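Local coordinates for protein photoreceptor-histidine kinase BphP (PDB 6BAF) that binds a biliverdin chromophore and, as a bacterial phytochrome, probably couples red and far-red light sensing to its own histidine kinase activity, at residues L23-A33 and Q47-H55. Numbering follows the deposited sequence.
Sequences LSEPGLVLTHA and QLLGAPLGH
Leu30 lies against the type II turn from Leu48 to Ala51, its CB 3.5 Å from Leu48 O, and three backbone hydrogen bonds join the two segments. Leu30 N meets Ala51 O at 2.9 Å in an almost straight bond (177° at the hydrogen), Gly50 N gives its hydrogen to Leu30 O at 2.7 Å, and Leu53 N to Leu28 O. With CG anti to its carbonyl carbon (chi1 -50°), Leu30 spreads both methyls: CD1 lies 3.8 Å from Leu48 CD2, the two side chains crossing at a slant, while CD2 packs on Leu53 CB. Cut back to an alanine, this residue would lose both methyls, and Leu48 CD2 and Leu53 CB would probably be left without their apolar partner. Within the PAS fold, this lays the connection after helix 45-48 along the start of strand 30-34, with a single beta bridge between Val29 and Pro52; helix 59-69 adds Leu69 to the apolar layer of Leu23, Leu28 and Leu53. Farther along, Leu49 CD2 rests 3.6 Å from Ala33 N. The solvent side is looser: Gly50 and Pro52 are exposed, and Ala51 and Pro52 direct their CB away from 23-33. Gly50 has positive phi (93°), where any side chain would collide with Leu49 O.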
loop_
_atom_site.group_PDB
_atom_site.type_symbol
_atom_site.label_atom_id
_atom_site.label_comp_id
_atom_site.label_asym_id
_atom_site.label_seq_id
_atom_site.Cartn_x
_atom_site.Cartn_y
_atom_site.Cartn_z
ATOM N N LEU A 23 0.460 -27.835 -9.475
ATOM C CA LEU A 23 1.877 -28.104 -9.682
ATOM C C LEU A 23 2.388 -29.065 -8.620
ATOM O O LEU A 23 2.115 -28.886 -7.420
ATOM C CB LEU A 23 2.691 -26.809 -9.601
ATOM C CG LEU A 23 2.284 -25.641 -10.505
ATOM C CD1 LEU A 23 3.165 -24.441 -10.167
ATOM C CD2 LEU A 23 2.508 -26.015 -11.897
ATOM N N SER A 24 3.168 -30.061 -9.036
ATOM C CA SER A 24 3.730 -30.897 -7.984
ATOM C C SER A 24 4.881 -30.173 -7.294
ATOM O O SER A 24 5.490 -29.257 -7.845
ATOM C CB SER A 24 4.261 -32.214 -8.548
ATOM O OG SER A 24 5.396 -31.934 -9.362
ATOM N N GLU A 25 5.244 -30.666 -6.125
ATOM C CA GLU A 25 6.370 -30.104 -5.402
ATOM C C GLU A 25 7.293 -31.234 -5.031
ATOM O O GLU A 25 6.840 -32.203 -4.418
ATOM C CB GLU A 25 5.882 -29.392 -4.143
ATOM C CG GLU A 25 4.687 -28.457 -4.403
ATOM C CD GLU A 25 4.163 -27.816 -3.113
ATOM O OE1 GLU A 25 3.196 -28.368 -2.503
ATOM O OE2 GLU A 25 4.741 -26.783 -2.698
ATOM N N PRO A 26 8.603 -31.082 -5.290
ATOM C CA PRO A 26 9.267 -29.840 -5.732
ATOM C C PRO A 26 9.378 -29.687 -7.215
ATOM O O PRO A 26 9.928 -28.685 -7.705
ATOM C CB PRO A 26 10.674 -29.963 -5.137
ATOM C CG PRO A 26 10.940 -31.452 -5.191
ATOM C CD PRO A 26 9.575 -32.074 -4.787
ATOM N N GLY A 27 8.885 -30.673 -7.950
ATOM C CA GLY A 27 9.255 -30.674 -9.354
ATOM C C GLY A 27 8.463 -29.757 -10.247
ATOM O O GLY A 27 8.863 -29.581 -11.396
ATOM N N LEU A 28 7.318 -29.218 -9.785
ATOM C CA LEU A 28 6.497 -28.306 -10.602
ATOM C C LEU A 28 6.018 -28.973 -11.879
ATOM O O LEU A 28 5.942 -28.338 -12.941
ATOM C CB LEU A 28 7.242 -27.002 -10.934
ATOM C CG LEU A 28 7.782 -26.275 -9.683
ATOM C CD1 LEU A 28 8.568 -25.024 -10.100
ATOM C CD2 LEU A 28 6.682 -25.966 -8.632
ATOM N N VAL A 29 5.672 -30.262 -11.783
ATOM C CA VAL A 29 4.961 -30.924 -12.875
ATOM C C VAL A 29 3.485 -30.558 -12.793
ATOM O O VAL A 29 2.885 -30.627 -11.708
ATOM C CB VAL A 29 5.155 -32.462 -12.781
ATOM C CG1 VAL A 29 4.305 -33.170 -13.843
ATOM C CG2 VAL A 29 6.638 -32.836 -12.900
ATOM N N LEU A 30 2.866 -30.220 -13.938
ATOM C CA LEU A 30 1.440 -29.892 -13.950
ATOM C C LEU A 30 0.651 -31.176 -13.780
ATOM O O LEU A 30 0.637 -32.029 -14.684
ATOM C CB LEU A 30 1.005 -29.226 -15.256
ATOM C CG LEU A 30 1.710 -28.022 -15.901
ATOM C CD1 LEU A 30 0.768 -27.123 -16.721
ATOM C CD2 LEU A 30 2.512 -27.270 -14.946
ATOM N N THR A 31 -0.057 -31.303 -12.665
ATOM C CA THR A 31 -0.951 -32.439 -12.492
ATOM C C THR A 31 -2.409 -32.131 -12.775
ATOM O O THR A 31 -3.209 -33.069 -12.885
ATOM C CB THR A 31 -0.852 -32.961 -11.059
ATOM O OG1 THR A 31 -1.372 -31.955 -10.192
ATOM C CG2 THR A 31 0.622 -33.258 -10.703
ATOM N N HIS A 32 -2.800 -30.851 -12.789
ATOM C CA HIS A 32 -4.147 -30.419 -13.143
ATOM C C HIS A 32 -4.017 -29.169 -14.007
ATOM O O HIS A 32 -3.091 -28.372 -13.828
ATOM C CB HIS A 32 -5.062 -30.061 -11.949
ATOM C CG HIS A 32 -5.164 -31.098 -10.864
ATOM N ND1 HIS A 32 -4.063 -31.626 -10.218
ATOM C CD2 HIS A 32 -6.251 -31.612 -10.233
ATOM C CE1 HIS A 32 -4.470 -32.446 -9.264
ATOM N NE2 HIS A 32 -5.793 -32.451 -9.249
ATOM N N ALA A 33 -4.953 -29.000 -14.930
ATOM C CA ALA A 33 -5.051 -27.812 -15.762
ATOM C C ALA A 33 -6.510 -27.601 -16.109
ATOM O O ALA A 33 -7.229 -28.557 -16.407
ATOM C CB ALA A 33 -4.236 -27.931 -17.043
ATOM N N GLN A 47 -1.281 -31.102 -23.905
ATOM C CA GLN A 47 0.091 -30.600 -23.922
ATOM C C GLN A 47 0.568 -30.250 -22.522
ATOM O O GLN A 47 1.774 -30.292 -22.246
ATOM C CB GLN A 47 0.201 -29.352 -24.796
ATOM C CG GLN A 47 0.036 -29.565 -26.293
ATOM C CD GLN A 47 0.090 -28.239 -27.046
ATOM O OE1 GLN A 47 -0.515 -27.233 -26.630
ATOM N NE2 GLN A 47 0.844 -28.219 -28.136
ATOM N N LEU A 48 -0.353 -29.867 -21.639
ATOM C CA LEU A 48 0.006 -29.372 -20.318
ATOM C C LEU A 48 0.195 -30.496 -19.288
ATOM O O LEU A 48 1.191 -30.508 -18.560
ATOM C CB LEU A 48 -1.070 -28.382 -19.850
ATOM C CG LEU A 48 -1.167 -27.031 -20.576
ATOM C CD1 LEU A 48 -2.386 -26.274 -20.063
ATOM C CD2 LEU A 48 0.078 -26.236 -20.343
ATOM N N LEU A 49 -0.744 -31.435 -19.202
ATOM C CA LEU A 49 -0.734 -32.371 -18.081
ATOM C C LEU A 49 0.508 -33.254 -18.122
ATOM O O LEU A 49 0.770 -33.938 -19.121
ATOM C CB LEU A 49 -1.992 -33.219 -18.092
ATOM C CG LEU A 49 -3.255 -32.429 -17.822
ATOM C CD1 LEU A 49 -4.477 -33.311 -17.951
ATOM C CD2 LEU A 49 -3.167 -31.789 -16.439
ATOM N N GLY A 50 1.280 -33.209 -17.043
ATOM C CA GLY A 50 2.469 -34.002 -16.880
ATOM C C GLY A 50 3.735 -33.319 -17.324
ATOM O O GLY A 50 4.830 -33.843 -17.058
ATOM N N ALA A 51 3.625 -32.167 -17.983
ATOM C CA ALA A 51 4.784 -31.383 -18.393
ATOM C C ALA A 51 5.272 -30.532 -17.217
ATOM O O ALA A 51 4.463 -30.109 -16.380
ATOM C CB ALA A 51 4.413 -30.475 -19.572
ATOM N N PRO A 52 6.580 -30.269 -17.130
ATOM C CA PRO A 52 7.078 -29.344 -16.097
ATOM C C PRO A 52 6.758 -27.902 -16.475
ATOM O O PRO A 52 6.825 -27.525 -17.650
ATOM C CB PRO A 52 8.595 -29.590 -16.098
ATOM C CG PRO A 52 8.893 -29.964 -17.534
ATOM C CD PRO A 52 7.647 -30.683 -18.070
ATOM N N LEU A 53 6.383 -27.104 -15.472
ATOM C CA LEU A 53 6.014 -25.703 -15.701
ATOM C C LEU A 53 7.057 -24.967 -16.539
ATOM O O LEU A 53 6.715 -24.233 -17.470
ATOM C CB LEU A 53 5.842 -24.992 -14.354
ATOM C CG LEU A 53 4.869 -23.818 -14.146
ATOM C CD1 LEU A 53 5.495 -22.739 -13.273
ATOM C CD2 LEU A 53 4.304 -23.258 -15.406
ATOM N N GLY A 54 8.336 -25.144 -16.206
ATOM C CA GLY A 54 9.387 -24.390 -16.856
ATOM C C GLY A 54 9.388 -24.498 -18.370
ATOM O O GLY A 54 9.840 -23.584 -19.059
ATOM N N HIS A 55 8.865 -25.597 -18.907
ATOM C CA HIS A 55 8.838 -25.781 -20.350
ATOM C C HIS A 55 8.070 -24.676 -21.071
ATOM O O HIS A 55 8.318 -24.436 -22.259
ATOM C CB HIS A 55 8.231 -27.158 -20.662
ATOM C CG HIS A 55 8.049 -27.423 -22.124
ATOM N ND1 HIS A 55 6.803 -27.521 -22.715
ATOM C CD2 HIS A 55 8.950 -27.603 -23.119
ATOM C CE1 HIS A 55 6.943 -27.750 -24.011
ATOM N NE2 HIS A 55 8.234 -27.807 -24.280
#